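3-Hydroxyacyl-CoA dehydrogenase (Ralstonia eutropha H16, PDB 4PZC) catalyses the NAD-dependent interconversion of (S)-3-hydroxybutyryl-CoA and its 3-oxoacyl counterpart, acetoacetyl-CoA, as a member of the 3-hydroxyacyl-CoA dehydrogenase family. Local coordinates at the interface of chains A and B. Sequence-based numbering; all coordinates share one arbitrary frame. Chains: chain A/B, 3-Hydroxyacyl-CoA dehydrogenase.

Contact 1: the interface of chains A and B. Residues chain A 208-209, 213, 216; chain B 178-180.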
ATOM      1  N   LEU A 208      -2.049   4.646 -18.969  1.00 36.70           N
ATOM      2  CA  LEU A 208      -1.056   5.652 -18.612  1.00 40.29           C
ATOM      3  C   LEU A 208       0.283   5.017 -18.528  1.00 40.04           C
ATOM      4  O   LEU A 208       1.304   5.676 -18.769  1.00 45.11           O
ATOM      5  CB  LEU A 208      -1.353   6.291 -17.255  1.00 42.39           C
ATOM      6  CG  LEU A 208      -2.712   6.979 -17.218  1.00 43.85           C
ATOM      7  CD1 LEU A 208      -2.908   7.568 -15.840  1.00 49.00           C
ATOM      8  CD2 LEU A 208      -2.824   8.043 -18.297  1.00 40.52           C
ATOM      9  N   ALA A 209       0.266   3.742 -18.164  1.00 36.42           N
ATOM     10  CA  ALA A 209       1.466   2.977 -17.986  1.00 37.34           C
ATOM     11  C   ALA A 209       1.170   1.501 -18.194  1.00 39.00           C
ATOM     12  O   ALA A 209       0.005   1.071 -18.267  1.00 38.52           O
ATOM     13  CB  ALA A 209       2.018   3.207 -16.597  1.00 37.94           C
ATOM     14  N   GLU A 213       5.202  -2.051 -15.120  1.00 52.07           N
ATOM     15  CA  GLU A 213       5.717  -0.759 -14.676  1.00 54.09           C
ATOM     16  C   GLU A 213       4.881  -0.187 -13.526  1.00 53.35           C
ATOM     17  O   GLU A 213       5.416   0.409 -12.601  1.00 54.24           O
ATOM     18  CB  GLU A 213       5.745   0.235 -15.842  1.00 58.41           C
ATOM     19  CG  GLU A 213       6.880   0.060 -16.860  1.00 58.87           C
ATOM     20  CD  GLU A 213       6.936   1.215 -17.855  1.00 59.92           C
ATOM     21  OE1 GLU A 213       5.855   1.628 -18.360  1.00 63.54           O
ATOM     22  OE2 GLU A 213       8.047   1.737 -18.107  1.00 56.00           O
ATOM     23  N   GLU A 216       6.007  -2.052 -10.577  1.00 48.94           N
ATOM     24  CA  GLU A 216       7.355  -1.630 -10.243  1.00 53.98           C
ATOM     25  C   GLU A 216       7.278  -0.351  -9.424  1.00 49.39           C
ATOM     26  O   GLU A 216       7.827  -0.266  -8.313  1.00 49.07           O
ATOM     27  CB  GLU A 216       8.224  -1.381 -11.503  1.00 61.75           C
ATOM     28  CG  GLU A 216       8.798  -2.598 -12.258  1.00 71.68           C
ATOM     29  CD  GLU A 216       9.603  -2.233 -13.544  1.00 85.55           C
ATOM     30  OE1 GLU A 216      10.631  -1.493 -13.483  1.00 78.00           O
ATOM     31  OE2 GLU A 216       9.219  -2.711 -14.643  1.00 88.98           O
TER
ATOM     32  N   PRO B 178      13.339   3.069 -14.634  1.00 62.25           N
ATOM     33  CA  PRO B 178      12.430   3.998 -15.277  1.00 63.01           C
ATOM     34  C   PRO B 178      11.009   3.514 -15.210  1.00 61.93           C
ATOM     35  O   PRO B 178      10.772   2.317 -15.260  1.00 65.22           O
ATOM     36  CB  PRO B 178      12.857   3.930 -16.738  1.00 63.17           C
ATOM     37  CG  PRO B 178      13.354   2.538 -16.890  1.00 63.59           C
ATOM     38  CD  PRO B 178      14.144   2.351 -15.634  1.00 63.50           C
ATOM     39  N   ILE B 179      10.079   4.447 -15.128  1.00 60.69           N
ATOM     40  CA  ILE B 179       8.668   4.136 -15.189  1.00 63.64           C
ATOM     41  C   ILE B 179       8.023   5.135 -16.129  1.00 63.15           C
ATOM     42  O   ILE B 179       7.904   6.315 -15.794  1.00 65.28           O
ATOM     43  CB  ILE B 179       8.026   4.271 -13.802  1.00 71.09           C
ATOM     44  CG1 ILE B 179       8.608   3.238 -12.836  1.00 75.46           C
ATOM     45  CG2 ILE B 179       6.512   4.144 -13.883  1.00 70.51           C
ATOM     46  CD1 ILE B 179       8.344   1.808 -13.248  1.00 79.53           C
ATOM     47  N   THR B 180       7.623   4.680 -17.309  1.00 60.58           N
ATOM     48  CA  THR B 180       7.053   5.576 -18.306  1.00 56.92           C
ATOM     49  C   THR B 180       5.559   5.769 -18.074  1.00 53.39           C
ATOM     50  O   THR B 180       4.820   4.829 -17.751  1.00 52.83           O
ATOM     51  CB  THR B 180       7.392   5.102 -19.719  1.00 61.43           C
ATOM     52  OG1 THR B 180       8.812   5.181 -19.869  1.00 68.79           O
ATOM     53  CG2 THR B 180       6.749   5.971 -20.775  1.00 60.90           C
TER
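A:Glu213 meets B:Thr180 with its chain drawn out: CG stands anti to the carbonyl carbon (chi1 -76°), and the side chain then runs extended, carrying the carboxylate from helix 211-222 of chain A over to strand 177-182 of chain B. The carboxylate oxygen OE2 accepts a hydrogen bond from the backbone N of B:Thr180 at 3.1 Å. The N-H aims almost straight at the oxygen (174° at the hydrogen), but it arrives from above the carboxylate plane, 55° out of it. The acid thus takes a main-chain N-H of the strand, not the threonine side chain. The two side chains lie alongside each other and point the same way; CB of B:Thr180 is 3.8 Å from OE2 of A:Glu213. The carbonyl oxygen O of B:Thr180 faces chain A as well, with the methyl CB of A:Ala209 at 3.4 Å.

One residue back along the strand, B:Ile179 supplies the apolar half of the contact. Its terminal methyl CD1 reaches the helix surface between two residues one turn apart. It lies 3.9 Å from CA of A:Glu213 and 3.6 Å from CB of A:Glu216, whose side chain crosses that of the isoleucine obliquely. A:Glu216 therefore contributes mainly the aliphatic base of its chain, and A:Glu213 serves twice, with its backbone under the methyl and its carboxylate on the strand. The patch is small, 140 Å² summed over both sides, and A:Glu213 supplies the largest share, 61 Å². In the fold, it joins a helix of the C-terminal domain of chain A to a strand in the NAD-binding region of chain B, with A:Leu208 and A:Ala209, in the stretch leading into that helix, at its margin.

Contact 2: the interface of chains A and B. Residues chain A 199-200, 202-203, 206, 208; chain B 191-192, 255-256.
A:Glu199 and B:Arg191 both have helical backbones, within helix 189-205 of their own chains, whereas B:Lys255 and B:Tyr256 come from the short 3-10 helix 254-256. The chain of A:Glu199 starts with CG anti to the backbone N (chi1 -156°) and bends at chi2, setting its carboxylate between B:Lys255, B:Arg191 and B:Tyr256. B:Lys255 stretches out to meet it tip to tip, NZ lying 2.7 Å from OE1 on the syn side in a salt bridge. OE2 takes two further donors on different sides: NE of B:Arg191 at 2.8 Å on the anti lone pair, and the hydroxyl of B:Tyr256 on the syn lone pair. The modelled length of the tyrosine bond is too short to rely on at this resolution. The carboxylate stands nearly upright to the tyrosine ring, with OE2 at the ring's edge.

B:Arg191 carries two acids at once. While NE serves A:Glu199, with the two side chains crossing at about a right angle, the far end of the guanidinium holds A:Glu206 end-on. NH1 is 3.1 Å from OE1, and NH2 is 3.1 Å from OE2, one nitrogen to each oxygen; the planes of the two groups are 34° apart. Bonds at both ends should limit rotation of the guanidinium, and the neighbouring positive groups would be expected to favour charged carboxylates.

Carbon contacts flank this network. CG2 of A:Val203 lies 3.6 Å from CD of B:Arg191 as the two side chains run past one another in opposite directions, and 3.7 Å from CG2 of B:Ile192, which also packs on the aliphatic part of A:Glu199. CD1 of A:Leu208 comes to the guanidinium edge in its plane. The site joins helix 189-205 of chain A and the residue just after it to two helical segments of chain B, by charge pairing beside an apolar strip, and likely helps hold the dimer.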
ATOM      1  N   GLU A 199      -7.682   1.672  -7.971  1.00 45.83           N
ATOM      2  CA  GLU A 199      -7.078   2.828  -8.640  1.00 43.24           C
ATOM      3  C   GLU A 199      -6.054   2.355  -9.640  1.00 39.12           C
ATOM      4  O   GLU A 199      -5.944   2.926 -10.702  1.00 36.68           O
ATOM      5  CB  GLU A 199      -6.432   3.817  -7.672  1.00 43.47           C
ATOM      6  CG  GLU A 199      -6.340   5.224  -8.260  1.00 42.07           C
ATOM      7  CD  GLU A 199      -7.705   5.873  -8.489  1.00 43.36           C
ATOM      8  OE1 GLU A 199      -8.695   5.403  -7.898  1.00 42.64           O
ATOM      9  OE2 GLU A 199      -7.788   6.862  -9.257  1.00 43.90           O
ATOM     10  N   ALA A 200      -5.296   1.323  -9.282  1.00 38.70           N
ATOM     11  CA  ALA A 200      -4.339   0.735 -10.196  1.00 39.57           C
ATOM     12  C   ALA A 200      -5.031   0.327 -11.475  1.00 39.85           C
ATOM     13  O   ALA A 200      -4.559   0.667 -12.554  1.00 37.30           O
ATOM     14  CB  ALA A 200      -3.642  -0.462  -9.590  1.00 41.57           C
ATOM     15  N   CYS A 202      -7.651   1.484 -12.752  1.00 39.68           N
ATOM     16  CA  CYS A 202      -7.978   2.710 -13.472  1.00 40.31           C
ATOM     17  C   CYS A 202      -6.798   3.249 -14.262  1.00 41.25           C
ATOM     18  O   CYS A 202      -6.929   3.578 -15.444  1.00 46.20           O
ATOM     19  CB  CYS A 202      -8.494   3.784 -12.524  1.00 40.67           C
ATOM     20  SG  CYS A 202      -9.951   3.254 -11.595  1.00 42.48           S
ATOM     21  N   VAL A 203      -5.647   3.336 -13.603  1.00 41.60           N
ATOM     22  CA  VAL A 203      -4.434   3.847 -14.226  1.00 39.99           C
ATOM     23  C   VAL A 203      -4.132   3.000 -15.443  1.00 38.09           C
ATOM     24  O   VAL A 203      -3.924   3.524 -16.530  1.00 41.48           O
ATOM     25  CB  VAL A 203      -3.237   3.827 -13.241  1.00 40.74           C
ATOM     26  CG1 VAL A 203      -1.927   3.956 -13.977  1.00 39.67           C
ATOM     27  CG2 VAL A 203      -3.358   4.944 -12.215  1.00 41.09           C
ATOM     28  N   GLU A 206      -6.574   3.451 -18.241  1.00 43.80           N
ATOM     29  CA  GLU A 206      -6.475   4.705 -19.016  1.00 45.09           C
ATOM     30  C   GLU A 206      -5.199   4.688 -19.856  1.00 43.80           C
ATOM     31  O   GLU A 206      -4.781   5.731 -20.403  1.00 39.12           O
ATOM     32  CB  GLU A 206      -6.448   5.916 -18.083  1.00 46.40           C
ATOM     33  CG  GLU A 206      -7.689   6.071 -17.206  1.00 47.30           C
ATOM     34  CD  GLU A 206      -7.422   6.677 -15.819  1.00 46.94           C
ATOM     35  OE1 GLU A 206      -6.331   7.267 -15.579  1.00 49.13           O
ATOM     36  OE2 GLU A 206      -8.329   6.556 -14.960  1.00 42.28           O
ATOM     37  N   LEU A 208      -2.049   4.646 -18.969  1.00 36.70           N
ATOM     38  CA  LEU A 208      -1.056   5.652 -18.612  1.00 40.29           C
ATOM     39  C   LEU A 208       0.283   5.017 -18.528  1.00 40.04           C
ATOM     40  O   LEU A 208       1.304   5.676 -18.769  1.00 45.11           O
ATOM     41  CB  LEU A 208      -1.353   6.291 -17.255  1.00 42.39           C
ATOM     42  CG  LEU A 208      -2.712   6.979 -17.218  1.00 43.85           C
ATOM     43  CD1 LEU A 208      -2.908   7.568 -15.840  1.00 49.00           C
ATOM     44  CD2 LEU A 208      -2.824   8.043 -18.297  1.00 40.52           C
TER
ATOM     45  N   ARG B 191      -0.583   8.905  -7.613  1.00 37.37           N
ATOM     46  CA  ARG B 191      -1.961   8.678  -8.061  1.00 38.82           C
ATOM     47  C   ARG B 191      -2.636   7.530  -7.369  1.00 37.00           C
ATOM     48  O   ARG B 191      -3.817   7.639  -7.001  1.00 37.64           O
ATOM     49  CB  ARG B 191      -2.058   8.424  -9.557  1.00 39.77           C
ATOM     50  CG  ARG B 191      -3.412   8.820 -10.143  1.00 42.56           C
ATOM     51  CD  ARG B 191      -4.357   7.657 -10.121  1.00 45.29           C
ATOM     52  NE  ARG B 191      -5.668   7.858 -10.733  1.00 46.50           N
ATOM     53  CZ  ARG B 191      -5.901   7.895 -12.041  1.00 48.12           C
ATOM     54  NH1 ARG B 191      -4.913   7.880 -12.945  1.00 45.30           N
ATOM     55  NH2 ARG B 191      -7.150   7.991 -12.446  1.00 53.99           N
ATOM     56  N   ILE B 192      -1.945   6.426  -7.170  1.00 33.91           N
ATOM     57  CA  ILE B 192      -2.621   5.396  -6.411  1.00 39.83           C
ATOM     58  C   ILE B 192      -2.269   5.371  -4.918  1.00 41.44           C
ATOM     59  O   ILE B 192      -3.157   5.175  -4.080  1.00 39.94           O
ATOM     60  CB  ILE B 192      -2.631   4.052  -7.151  1.00 44.37           C
ATOM     61  CG1 ILE B 192      -1.258   3.432  -7.279  1.00 44.75           C
ATOM     62  CG2 ILE B 192      -3.223   4.304  -8.536  1.00 48.96           C
ATOM     63  CD1 ILE B 192      -0.939   2.938  -8.698  1.00 44.13           C
ATOM     64  N   LYS B 255     -14.564  11.954  -6.435  1.00 35.65           N
ATOM     65  CA  LYS B 255     -13.967  10.682  -6.051  1.00 37.61           C
ATOM     66  C   LYS B 255     -12.722  10.939  -5.222  1.00 36.17           C
ATOM     67  O   LYS B 255     -12.413  10.199  -4.307  1.00 33.27           O
ATOM     68  CB  LYS B 255     -13.608   9.843  -7.292  1.00 40.93           C
ATOM     69  CG  LYS B 255     -12.646   8.696  -7.008  1.00 40.25           C
ATOM     70  CD  LYS B 255     -12.633   7.651  -8.118  1.00 42.40           C
ATOM     71  CE  LYS B 255     -11.524   6.653  -7.826  1.00 44.03           C
ATOM     72  NZ  LYS B 255     -11.196   5.691  -8.901  1.00 44.90           N
ATOM     73  N   TYR B 256     -12.011  12.001  -5.572  1.00 37.60           N
ATOM     74  CA  TYR B 256     -10.752  12.362  -4.919  1.00 39.85           C
ATOM     75  C   TYR B 256     -10.856  13.480  -3.870  1.00 41.00           C
ATOM     76  O   TYR B 256      -9.833  14.013  -3.491  1.00 43.48           O
ATOM     77  CB  TYR B 256      -9.733  12.762  -6.009  1.00 39.82           C
ATOM     78  CG  TYR B 256      -9.611  11.708  -7.090  1.00 37.35           C
ATOM     79  CD1 TYR B 256     -10.429  11.726  -8.217  1.00 37.67           C
ATOM     80  CD2 TYR B 256      -8.691  10.669  -6.954  1.00 37.77           C
ATOM     81  CE1 TYR B 256     -10.321  10.736  -9.193  1.00 38.75           C
ATOM     82  CE2 TYR B 256      -8.574   9.671  -7.902  1.00 38.11           C
ATOM     83  CZ  TYR B 256      -9.380   9.706  -9.017  1.00 38.93           C
ATOM     84  OH  TYR B 256      -9.224   8.700  -9.922  1.00 38.97           O
TER

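The centres of the C-alpha atoms of contact 1 and contact 2 lie about 13 Å apart, and A:Leu208 belongs to both, sitting in the short stretch between helices 189-205 and 211-222. Consecutive elements of chain A thus engage different parts of chain B: contact 2 uses its helix 189-205 and the short helical turn 254-256, contact 1 its strand 177-182. Two-fold symmetry repeats both with the chains exchanged. Together they suggest a dimer in which the C-terminal domains take part, with contact 1 reaching the partner's NAD-binding region, so the interface is not confined to C-terminal against C-terminal contacts.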